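Local atomic coordinates of IPT/TIG domain-containing protein BACOVA_02650 (Bacteroides ovatus, PDB entry 5E7H), a protein that binds polysaccharide at the bacterial cell surface and probably mediates xyloglucan binding before the glycan is transported into the periplasm for degradation. Residues Thr11-Val19 with Ala114-Cys122; Asp158-Lys169 with Glu249-Lys260. All coordinates share one frame; numbering follows the deposited sequence.

Contact 1: residues Thr11-Val19 with Ala114-Cys122; sequences TMPVVGSTV and APYVSNGTC. With NA (sodium ion), chain I; FMT (formic acid), chain C.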
loop_
_atom_site.group_PDB
_atom_site.type_symbol
_atom_site.label_atom_id
_atom_site.label_comp_id
_atom_site.label_asym_id
_atom_site.label_seq_id
_atom_site.Cartn_x
_atom_site.Cartn_y
_atom_site.Cartn_z
ATOM N N THR A 11 -3.438 5.583 -1.479
ATOM C CA THR A 11 -4.869 5.369 -1.726
ATOM C C THR A 11 -5.563 4.720 -0.525
ATOM O O THR A 11 -6.780 4.667 -0.479
ATOM C CB THR A 11 -5.105 4.490 -2.970
ATOM O OG1 THR A 11 -4.528 3.203 -2.767
ATOM C CG2 THR A 11 -4.506 5.117 -4.227
ATOM N N MET A 12 -4.810 4.216 0.455
ATOM C CA MET A 12 -5.435 3.561 1.606
ATOM C C MET A 12 -4.563 3.755 2.838
ATOM O O MET A 12 -4.087 2.793 3.443
ATOM C CB MET A 12 -5.693 2.080 1.330
ATOM C CG MET A 12 -6.697 1.476 2.313
ATOM S SD MET A 12 -7.300 -0.160 1.818
ATOM C CE MET A 12 -8.468 0.326 0.579
ATOM N N PRO A 13 -4.372 5.016 3.218
ATOM C CA PRO A 13 -3.565 5.296 4.410
ATOM C C PRO A 13 -4.206 4.718 5.648
ATOM O O PRO A 13 -5.424 4.745 5.812
ATOM C CB PRO A 13 -3.510 6.820 4.456
ATOM C CG PRO A 13 -4.672 7.287 3.653
ATOM C CD PRO A 13 -4.904 6.240 2.603
ATOM N N VAL A 14 -3.363 4.202 6.539
ATOM C CA VAL A 14 -3.831 3.682 7.819
ATOM C C VAL A 14 -4.489 4.778 8.658
ATOM O O VAL A 14 -4.010 5.928 8.724
ATOM C CB VAL A 14 -2.637 3.036 8.584
ATOM C CG1 VAL A 14 -3.044 2.590 9.997
ATOM C CG2 VAL A 14 -2.093 1.860 7.800
ATOM N N VAL A 15 -5.598 4.447 9.322
ATOM C CA VAL A 15 -6.237 5.393 10.212
ATOM C C VAL A 15 -5.267 5.794 11.340
ATOM O O VAL A 15 -4.667 4.937 11.993
ATOM C CB VAL A 15 -7.526 4.824 10.828
ATOM C CG1 VAL A 15 -8.155 5.783 11.769
ATOM C CG2 VAL A 15 -8.516 4.446 9.710
ATOM N N GLY A 16 -5.089 7.091 11.533
ATOM C CA GLY A 16 -4.159 7.582 12.535
ATOM C C GLY A 16 -2.807 7.943 11.968
ATOM O O GLY A 16 -1.932 8.388 12.707
ATOM N N SER A 17 -2.624 7.738 10.671
ATOM C CA SER A 17 -1.375 8.088 10.000
ATOM C C SER A 17 -1.559 9.347 9.163
ATOM O O SER A 17 -2.681 9.826 8.959
ATOM C CB SER A 17 -0.878 6.935 9.139
ATOM O OG SER A 17 -1.622 6.837 7.926
ATOM N N THR A 18 -0.441 9.912 8.710
ATOM C CA THR A 18 -0.453 11.177 7.984
ATOM C C THR A 18 -0.711 10.938 6.509
ATOM O O THR A 18 -0.104 10.055 5.895
ATOM C CB THR A 18 0.870 11.928 8.155
ATOM O OG1 THR A 18 1.084 12.173 9.549
ATOM C CG2 THR A 18 0.843 13.274 7.419
ATOM N N VAL A 19 -1.622 11.728 5.970
ATOM C CA VAL A 19 -1.904 11.786 4.539
ATOM C C VAL A 19 -1.294 13.069 4.011
ATOM O O VAL A 19 -1.483 14.119 4.605
ATOM C CB VAL A 19 -3.420 11.795 4.259
ATOM C CG1 VAL A 19 -3.701 11.707 2.750
ATOM C CG2 VAL A 19 -4.090 10.650 4.981
ATOM N N ALA A 114 5.872 -0.490 17.402
ATOM C CA ALA A 114 5.709 -0.520 15.961
ATOM C C ALA A 114 4.782 -1.665 15.515
ATOM O O ALA A 114 4.840 -2.781 16.075
ATOM C CB ALA A 114 7.066 -0.662 15.300
ATOM N N PRO A 115 3.922 -1.407 14.510
ATOM C CA PRO A 115 3.853 -0.223 13.641
ATOM C C PRO A 115 2.934 0.906 14.159
ATOM O O PRO A 115 2.587 1.795 13.378
ATOM C CB PRO A 115 3.324 -0.809 12.345
ATOM C CG PRO A 115 2.367 -1.883 12.821
ATOM C CD PRO A 115 3.037 -2.485 14.020
ATOM N N TYR A 116 2.598 0.828 15.440
ATOM C CA TYR A 116 1.905 1.870 16.232
ATOM C C TYR A 116 0.428 1.981 15.897
ATOM O O TYR A 116 -0.389 1.971 16.830
ATOM C CB TYR A 116 2.595 3.244 16.105
ATOM C CG TYR A 116 4.045 3.211 16.503
ATOM C CD1 TYR A 116 4.417 2.992 17.828
ATOM C CD2 TYR A 116 5.035 3.385 15.555
ATOM C CE1 TYR A 116 5.759 2.955 18.184
ATOM C CE2 TYR A 116 6.369 3.343 15.900
ATOM C CZ TYR A 116 6.718 3.127 17.211
ATOM O OH TYR A 116 8.058 3.089 17.544
ATOM N N VAL A 117 0.084 2.102 14.611
ATOM C CA VAL A 117 -1.292 2.066 14.141
ATOM C C VAL A 117 -1.431 0.978 13.077
ATOM O O VAL A 117 -0.446 0.588 12.442
ATOM C CB VAL A 117 -1.745 3.438 13.579
ATOM C CG1 VAL A 117 -1.827 4.454 14.711
ATOM C CG2 VAL A 117 -0.821 3.942 12.495
ATOM N N SER A 118 -2.642 0.447 12.933
ATOM C CA SER A 118 -2.944 -0.487 11.854
ATOM C C SER A 118 -4.428 -0.481 11.600
ATOM O O SER A 118 -5.222 -0.136 12.470
ATOM C CB SER A 118 -2.469 -1.911 12.185
ATOM O OG SER A 118 -3.207 -2.483 13.234
ATOM N N ASN A 119 -4.790 -0.869 10.378
ATOM C CA ASN A 119 -6.175 -1.128 10.042
ATOM C C ASN A 119 -6.392 -2.610 10.332
ATOM O O ASN A 119 -6.206 -3.460 9.456
ATOM C CB ASN A 119 -6.460 -0.788 8.577
ATOM C CG ASN A 119 -6.641 0.712 8.317
ATOM O OD1 ASN A 119 -6.433 1.570 9.185
ATOM N ND2 ASN A 119 -7.080 1.025 7.099
ATOM N N GLY A 120 -6.707 -2.930 11.581
ATOM C CA GLY A 120 -6.841 -4.314 11.989
ATOM C C GLY A 120 -5.535 -5.069 11.924
ATOM O O GLY A 120 -4.486 -4.562 12.294
ATOM N N THR A 121 -5.625 -6.316 11.485
ATOM C CA THR A 121 -4.484 -7.223 11.451
ATOM C C THR A 121 -3.555 -6.943 10.283
ATOM O O THR A 121 -4.001 -6.768 9.163
ATOM C CB THR A 121 -4.974 -8.652 11.348
ATOM O OG1 THR A 121 -5.890 -8.910 12.411
ATOM C CG2 THR A 121 -3.814 -9.633 11.444
ATOM N N CYS A 122 -2.249 -6.948 10.532
ATOM C CA CYS A 122 -1.261 -6.850 9.469
ATOM C C CYS A 122 -0.259 -7.991 9.591
ATOM O O CYS A 122 -0.120 -8.609 10.651
ATOM C CB CYS A 122 -0.549 -5.494 9.472
ATOM S SG CYS A 122 0.388 -5.081 10.939
HETATM NA NA NA I . -5.705 -5.409 7.871
HETATM C C FMT C . 8.890 -0.232 19.545
HETATM O O1 FMT C . 9.078 0.984 19.800
HETATM O O2 FMT C . 8.495 -0.560 18.396
HETATM O O HOH W 1 -7.102 -3.651 6.518
#

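Contact 2: residues Asp158-Lys169 with Glu249-Lys260; sequences DDLKLQFECFVK and EVYFDNFRIVRK. With NA (sodium ion), chain I; FMT (formic acid), chain C; FMT (formic acid), chain D.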
loop_
_atom_site.group_PDB
_atom_site.type_symbol
_atom_site.label_atom_id
_atom_site.label_comp_id
_atom_site.label_asym_id
_atom_site.label_seq_id
_atom_site.Cartn_x
_atom_site.Cartn_y
_atom_site.Cartn_z
ATOM N N ASP A 158 -0.372 -5.062 -18.115
ATOM C CA ASP A 158 0.478 -3.867 -18.234
ATOM C C ASP A 158 -0.192 -2.593 -17.726
ATOM O O ASP A 158 0.504 -1.608 -17.428
ATOM C CB ASP A 158 0.898 -3.637 -19.702
ATOM C CG ASP A 158 2.004 -4.571 -20.159
ATOM O OD1 ASP A 158 2.805 -5.030 -19.314
ATOM O OD2 ASP A 158 2.083 -4.835 -21.379
ATOM N N ASP A 159 -1.525 -2.585 -17.642
ATOM C CA ASP A 159 -2.267 -1.396 -17.196
ATOM C C ASP A 159 -2.667 -1.462 -15.712
ATOM O O ASP A 159 -3.432 -0.610 -15.247
ATOM C CB ASP A 159 -3.523 -1.207 -18.045
ATOM C CG ASP A 159 -3.216 -0.862 -19.492
ATOM O OD1 ASP A 159 -2.056 -0.517 -19.811
ATOM O OD2 ASP A 159 -4.158 -0.936 -20.304
ATOM N N LEU A 160 -2.161 -2.465 -14.980
ATOM C CA LEU A 160 -2.497 -2.673 -13.567
ATOM C C LEU A 160 -1.255 -2.593 -12.678
ATOM O O LEU A 160 -0.140 -2.894 -13.116
ATOM C CB LEU A 160 -3.178 -4.044 -13.380
ATOM C CG LEU A 160 -4.494 -4.214 -14.145
ATOM C CD1 LEU A 160 -4.983 -5.651 -14.022
ATOM C CD2 LEU A 160 -5.554 -3.249 -13.640
ATOM N N LYS A 161 -1.461 -2.244 -11.418
ATOM C CA LYS A 161 -0.387 -2.264 -10.436
ATOM C C LYS A 161 -0.830 -2.933 -9.155
ATOM O O LYS A 161 -2.019 -2.946 -8.809
ATOM C CB LYS A 161 0.141 -0.844 -10.159
ATOM C CG LYS A 161 -0.872 0.161 -9.743
ATOM C CD LYS A 161 -0.257 1.574 -9.742
ATOM C CE LYS A 161 -1.284 2.566 -9.297
ATOM N NZ LYS A 161 -0.717 3.955 -9.250
ATOM N N LEU A 162 0.140 -3.512 -8.464
ATOM C CA LEU A 162 -0.043 -4.045 -7.119
ATOM C C LEU A 162 0.401 -2.980 -6.141
ATOM O O LEU A 162 1.539 -2.516 -6.212
ATOM C CB LEU A 162 0.776 -5.314 -6.912
ATOM C CG LEU A 162 0.743 -5.915 -5.516
ATOM C CD1 LEU A 162 -0.629 -6.505 -5.216
ATOM C CD2 LEU A 162 1.818 -6.963 -5.375
ATOM N N GLN A 163 -0.491 -2.612 -5.231
ATOM C CA GLN A 163 -0.188 -1.657 -4.162
ATOM C C GLN A 163 -0.352 -2.360 -2.837
ATOM O O GLN A 163 -1.152 -3.296 -2.702
ATOM C CB GLN A 163 -1.120 -0.443 -4.184
ATOM C CG GLN A 163 -0.986 0.477 -5.330
ATOM C CD GLN A 163 -1.928 1.665 -5.176
ATOM O OE1 GLN A 163 -3.001 1.560 -4.563
ATOM N NE2 GLN A 163 -1.531 2.784 -5.729
ATOM N N PHE A 164 0.346 -1.866 -1.826
ATOM C CA PHE A 164 0.151 -2.364 -0.465
ATOM C C PHE A 164 0.734 -1.339 0.469
ATOM O O PHE A 164 1.541 -0.519 0.050
ATOM C CB PHE A 164 0.801 -3.743 -0.232
ATOM C CG PHE A 164 2.246 -3.846 -0.650
ATOM C CD1 PHE A 164 2.597 -4.188 -1.959
ATOM C CD2 PHE A 164 3.268 -3.646 0.271
ATOM C CE1 PHE A 164 3.939 -4.299 -2.340
ATOM C CE2 PHE A 164 4.598 -3.771 -0.107
ATOM C CZ PHE A 164 4.928 -4.078 -1.401
ATOM N N GLU A 165 0.338 -1.412 1.721
ATOM C CA GLU A 165 0.922 -0.554 2.743
ATOM C C GLU A 165 2.033 -1.328 3.401
ATOM O O GLU A 165 1.927 -2.542 3.605
ATOM C CB GLU A 165 -0.122 -0.136 3.757
ATOM C CG GLU A 165 -0.241 1.365 3.942
ATOM C CD GLU A 165 -0.681 2.112 2.690
ATOM O OE1 GLU A 165 -0.534 3.346 2.671
ATOM O OE2 GLU A 165 -1.208 1.487 1.753
ATOM N N CYS A 166 3.095 -0.620 3.759
ATOM C CA CYS A 166 4.277 -1.236 4.355
ATOM C C CYS A 166 4.841 -0.332 5.444
ATOM O O CYS A 166 4.871 0.892 5.286
ATOM C CB CYS A 166 5.304 -1.485 3.285
ATOM S SG CYS A 166 6.767 -2.398 3.830
ATOM N N PHE A 167 5.270 -0.931 6.550
ATOM C CA PHE A 167 5.960 -0.217 7.615
ATOM C C PHE A 167 7.311 -0.868 7.825
ATOM O O PHE A 167 7.374 -2.055 8.112
ATOM C CB PHE A 167 5.137 -0.250 8.912
ATOM C CG PHE A 167 5.793 0.455 10.090
ATOM C CD1 PHE A 167 6.898 -0.099 10.733
ATOM C CD2 PHE A 167 5.264 1.635 10.584
ATOM C CE1 PHE A 167 7.496 0.554 11.826
ATOM C CE2 PHE A 167 5.851 2.274 11.690
ATOM C CZ PHE A 167 6.960 1.719 12.296
ATOM N N VAL A 168 8.374 -0.086 7.668
ATOM C CA VAL A 168 9.738 -0.556 7.919
ATOM C C VAL A 168 10.285 0.171 9.153
ATOM O O VAL A 168 10.334 1.411 9.180
ATOM C CB VAL A 168 10.652 -0.296 6.711
ATOM C CG1 VAL A 168 12.121 -0.665 7.044
ATOM C CG2 VAL A 168 10.138 -1.039 5.469
ATOM N N LYS A 169 10.689 -0.567 10.187
ATOM C CA LYS A 169 11.183 0.067 11.412
ATOM C C LYS A 169 12.488 0.823 11.179
ATOM O O LYS A 169 12.641 1.980 11.638
ATOM C CB LYS A 169 11.381 -0.973 12.521
ATOM C CG LYS A 169 11.847 -0.398 13.869
ATOM C CD LYS A 169 10.714 0.325 14.553
ATOM C CE LYS A 169 11.158 0.961 15.865
ATOM N NZ LYS A 169 11.450 -0.071 16.886
ATOM N N GLU A 249 12.311 -5.450 10.815
ATOM C CA GLU A 249 10.957 -5.411 11.357
ATOM C C GLU A 249 10.093 -4.716 10.324
ATOM O O GLU A 249 10.156 -3.486 10.181
ATOM C CB GLU A 249 10.924 -4.705 12.713
ATOM C CG GLU A 249 9.564 -4.711 13.347
ATOM C CD GLU A 249 9.511 -4.009 14.689
ATOM O OE1 GLU A 249 10.553 -3.483 15.167
ATOM O OE2 GLU A 249 8.413 -4.000 15.269
ATOM N N VAL A 250 9.329 -5.511 9.575
ATOM C CA VAL A 250 8.572 -5.011 8.424
ATOM C C VAL A 250 7.147 -5.513 8.520
ATOM O O VAL A 250 6.920 -6.699 8.783
ATOM C CB VAL A 250 9.199 -5.461 7.096
ATOM C CG1 VAL A 250 8.449 -4.877 5.900
ATOM C CG2 VAL A 250 10.678 -5.063 7.053
ATOM N N TYR A 251 6.182 -4.617 8.317
ATOM C CA TYR A 251 4.761 -4.986 8.339
ATOM C C TYR A 251 4.123 -4.656 7.006
ATOM O O TYR A 251 4.542 -3.707 6.339
ATOM C CB TYR A 251 3.996 -4.256 9.472
ATOM C CG TYR A 251 4.605 -4.540 10.832
ATOM C CD1 TYR A 251 4.285 -5.692 11.531
ATOM C CD2 TYR A 251 5.573 -3.701 11.365
ATOM C CE1 TYR A 251 4.885 -5.986 12.738
ATOM C CE2 TYR A 251 6.173 -3.981 12.577
ATOM C CZ TYR A 251 5.831 -5.136 13.254
ATOM O OH TYR A 251 6.418 -5.467 14.458
ATOM N N PHE A 252 3.122 -5.454 6.636
ATOM C CA PHE A 252 2.378 -5.297 5.375
ATOM C C PHE A 252 0.878 -5.357 5.605
ATOM O O PHE A 252 0.407 -6.114 6.449
ATOM C CB PHE A 252 2.712 -6.417 4.371
ATOM C CG PHE A 252 4.168 -6.574 4.018
ATOM C CD1 PHE A 252 5.037 -7.287 4.831
ATOM C CD2 PHE A 252 4.655 -6.049 2.841
ATOM C CE1 PHE A 252 6.372 -7.431 4.472
ATOM C CE2 PHE A 252 5.984 -6.211 2.489
ATOM C CZ PHE A 252 6.829 -6.911 3.311
ATOM N N ASP A 253 0.109 -4.599 4.823
ATOM C CA ASP A 253 -1.353 -4.744 4.863
ATOM C C ASP A 253 -1.982 -4.267 3.562
ATOM O O ASP A 253 -1.368 -3.552 2.768
ATOM C CB ASP A 253 -1.933 -3.959 6.043
ATOM C CG ASP A 253 -3.249 -4.496 6.549
ATOM O OD1 ASP A 253 -3.817 -5.463 6.020
ATOM O OD2 ASP A 253 -3.748 -3.916 7.545
ATOM N N ASN A 254 -3.229 -4.677 3.364
ATOM C CA ASN A 254 -4.107 -4.141 2.309
ATOM C C ASN A 254 -3.495 -4.232 0.920
ATOM O O ASN A 254 -3.459 -3.272 0.147
ATOM C CB ASN A 254 -4.514 -2.707 2.629
ATOM C CG ASN A 254 -5.562 -2.663 3.699
ATOM O OD1 ASN A 254 -6.459 -3.514 3.743
ATOM N ND2 ASN A 254 -5.465 -1.683 4.575
ATOM N N PHE A 255 -3.038 -5.424 0.579
ATOM C CA PHE A 255 -2.651 -5.683 -0.791
ATOM C C PHE A 255 -3.864 -5.463 -1.682
ATOM O O PHE A 255 -4.970 -5.905 -1.351
ATOM C CB PHE A 255 -2.125 -7.119 -0.971
ATOM C CG PHE A 255 -0.836 -7.397 -0.238
ATOM C CD1 PHE A 255 0.387 -7.215 -0.870
ATOM C CD2 PHE A 255 -0.851 -7.844 1.086
ATOM C CE1 PHE A 255 1.580 -7.461 -0.191
ATOM C CE2 PHE A 255 0.342 -8.081 1.770
ATOM C CZ PHE A 255 1.549 -7.886 1.124
ATOM N N ARG A 256 -3.647 -4.798 -2.821
ATOM C CA ARG A 256 -4.732 -4.385 -3.699
ATOM C C ARG A 256 -4.206 -4.257 -5.116
ATOM O O ARG A 256 -3.044 -3.905 -5.338
ATOM C CB ARG A 256 -5.348 -3.063 -3.193
ATOM C CG ARG A 256 -4.350 -1.920 -3.013
ATOM C CD ARG A 256 -4.905 -0.864 -2.045
ATOM N NE ARG A 256 -4.001 0.271 -1.834
ATOM C CZ ARG A 256 -3.192 0.443 -0.798
ATOM N NH1 ARG A 256 -3.065 -0.462 0.156
ATOM N NH2 ARG A 256 -2.483 1.568 -0.728
ATOM N N ILE A 257 -5.067 -4.561 -6.077
ATOM C CA ILE A 257 -4.745 -4.431 -7.490
ATOM C C ILE A 257 -5.599 -3.319 -8.042
ATOM O O ILE A 257 -6.825 -3.377 -7.950
ATOM C CB ILE A 257 -4.992 -5.741 -8.282
ATOM C CG1 ILE A 257 -4.062 -6.838 -7.770
ATOM C CG2 ILE A 257 -4.793 -5.501 -9.769
ATOM C CD1 ILE A 257 -4.335 -8.214 -8.350
ATOM N N VAL A 258 -4.949 -2.290 -8.591
ATOM C CA VAL A 258 -5.648 -1.110 -9.100
ATOM C C VAL A 258 -5.160 -0.740 -10.486
ATOM O O VAL A 258 -4.115 -1.214 -10.928
ATOM C CB VAL A 258 -5.466 0.104 -8.153
ATOM C CG1 VAL A 258 -6.022 -0.188 -6.776
ATOM C CG2 VAL A 258 -4.008 0.484 -8.030
ATOM N N ARG A 259 -5.910 0.119 -11.174
ATOM C CA ARG A 259 -5.473 0.607 -12.477
ATOM C C ARG A 259 -4.313 1.582 -12.317
ATOM O O ARG A 259 -4.270 2.369 -11.369
ATOM C CB ARG A 259 -6.620 1.292 -13.205
ATOM C CG ARG A 259 -7.702 0.348 -13.624
ATOM C CD ARG A 259 -8.901 1.108 -14.146
ATOM N NE ARG A 259 -9.829 0.230 -14.849
ATOM C CZ ARG A 259 -10.683 -0.602 -14.258
ATOM N NH1 ARG A 259 -10.767 -0.693 -12.930
ATOM N NH2 ARG A 259 -11.481 -1.340 -15.007
ATOM N N LYS A 260 -3.373 1.533 -13.250
ATOM C CA LYS A 260 -2.337 2.552 -13.333
ATOM C C LYS A 260 -2.959 3.891 -13.695
ATOM O O LYS A 260 -3.994 3.939 -14.364
ATOM C CB LYS A 260 -1.294 2.166 -14.368
ATOM C CG LYS A 260 -0.388 1.024 -13.944
ATOM C CD LYS A 260 0.705 0.811 -14.988
ATOM C CE LYS A 260 1.579 -0.372 -14.629
ATOM N NZ LYS A 260 2.624 -0.604 -15.672
ATOM O OXT LYS A 260 -2.428 4.939 -13.330
HETATM NA NA NA I . -5.705 -5.409 7.871
HETATM C C FMT C . 8.890 -0.232 19.545
HETATM O O1 FMT C . 9.078 0.984 19.800
HETATM O O2 FMT C . 8.495 -0.560 18.396
HETATM C C FMT D . 12.823 2.307 19.819
HETATM O O1 FMT D . 11.758 1.636 19.780
HETATM O O2 FMT D . 13.913 1.773 19.475
HETATM O O HOH W 2 3.839 -3.000 -16.989
HETATM O O HOH W 3 -4.439 1.891 -16.288
HETATM O O HOH W 4 1.891 -3.906 -15.111
HETATM O O HOH W 5 -0.027 4.845 -11.894
HETATM O O HOH W 6 10.353 -2.353 17.517
HETATM O O HOH W 1 -7.102 -3.651 6.518
#

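Contact 1: residues Thr11-Val19 with Ala114-Cys122
N119 reaches across to the backbone of V15 and accepts its N-H. The bond from V15 N to N119 OD1 is 3.0 Å long and nearly straight, 167° at the hydrogen. V15 N lies somewhat tilted from the plane of the amide carbonyl. N119 CG stands anti to its own carbonyl carbon (chi1 -79°), which carries the amide over to V14 and V15. The side chains of N119 and V15 cross at about a right angle, and V15 CG2 touches OD1 at 3.6 Å. V14 and V117 meet obliquely, methyl to methyl, with V14 CG1 3.6 Å from V117 CG2. The same V14 methyl rests on S118 CA. V117 CB also packs against V15 O, also at 3.6 Å.

V14 to S17 form a type II beta turn, which leads into strand 18-24 of the IPT/TIG domain. The turn abuts a loop of the xyloglucan-binding domain, so the contact joins the two domains. Within the turn, V14 O takes two hydrogen bonds, from S17 N and from S17 OG. The hydroxyl lies 2.7 Å away, in the carbonyl plane and on a lone pair. With an alanine in place of N119 the amide is gone, and V15 N would probably be left without this acceptor across the domain boundary. On the other side of N119 its backbone carbonyl is put to use: N119 O and T121 O bind a sodium ion, whose other ligands are N92 O, the D253 carboxylate and a water.

Contact 2: residues Asp158-Lys169 with Glu249-Lys260
K161, Q163, E165 and F167 exchange paired backbone hydrogen bonds with V258, R256, D253 and Y251, joining two antiparallel strands. The register slips by one residue between Q163 and E165, a beta bulge in which N254 and F255 stand opposite F164 alone.

Charged and polar side chains gather on the face of Q163, E165 and R256. R256 grips E165 end-on, with NH2 at 2.8 Å and NH1 at 3.1 Å from OE2. NH2 uses the syn lone pair, and carboxylate and guanidinium are nearly coplanar (21° apart). R256 NE bonds Q163 OE1 at 3.2 Å, well tilted from the guanidinium plane. T11 OG1 probably also bonds both Q163 OE1 and R256 NE, and S10 OG holds E165 OE1. At the chain end, K260 NZ donates to D158 O at 2.9 Å.

The aromatic cluster of F164, F252 and F255 lies on the other face. F164 CG stands between the backbone N and the carbonyl carbon (chi1 51°), which brings the ring alongside F252 and F255. F164 CB lies over the F255 face in a CH-pi contact, 4.0 Å from the centroid. C166 SG makes a sulfur-aromatic contact with F252.

Strand 160-168 runs between strand 246-259 and strand 207-213. I179 of strand 176-181 packs on L162 and F164, and F177 meets F252 edge-to-face, so the cluster lies between two facing antiparallel sheets, as in a beta-sandwich.

The centres of contacts 1 and 2 lie about 13 Å apart, and the two contacts touch. Contact 1 closes before contact 2 opens along the chain. Contact 1 bridges the IPT/TIG domain and the xyloglucan-binding domain, while contact 2 lies wholly within the latter, near the centre of the chain. They share one sheet, in which strands 121-126 and 246-259 are neighbours. The side chain of T11, in contact 1, reaches the polar face of contact 2. The sodium ion is a second link, since both contacts supply ligands to it. The domain boundary is thus tied directly to the central strands of the glycan-binding domain.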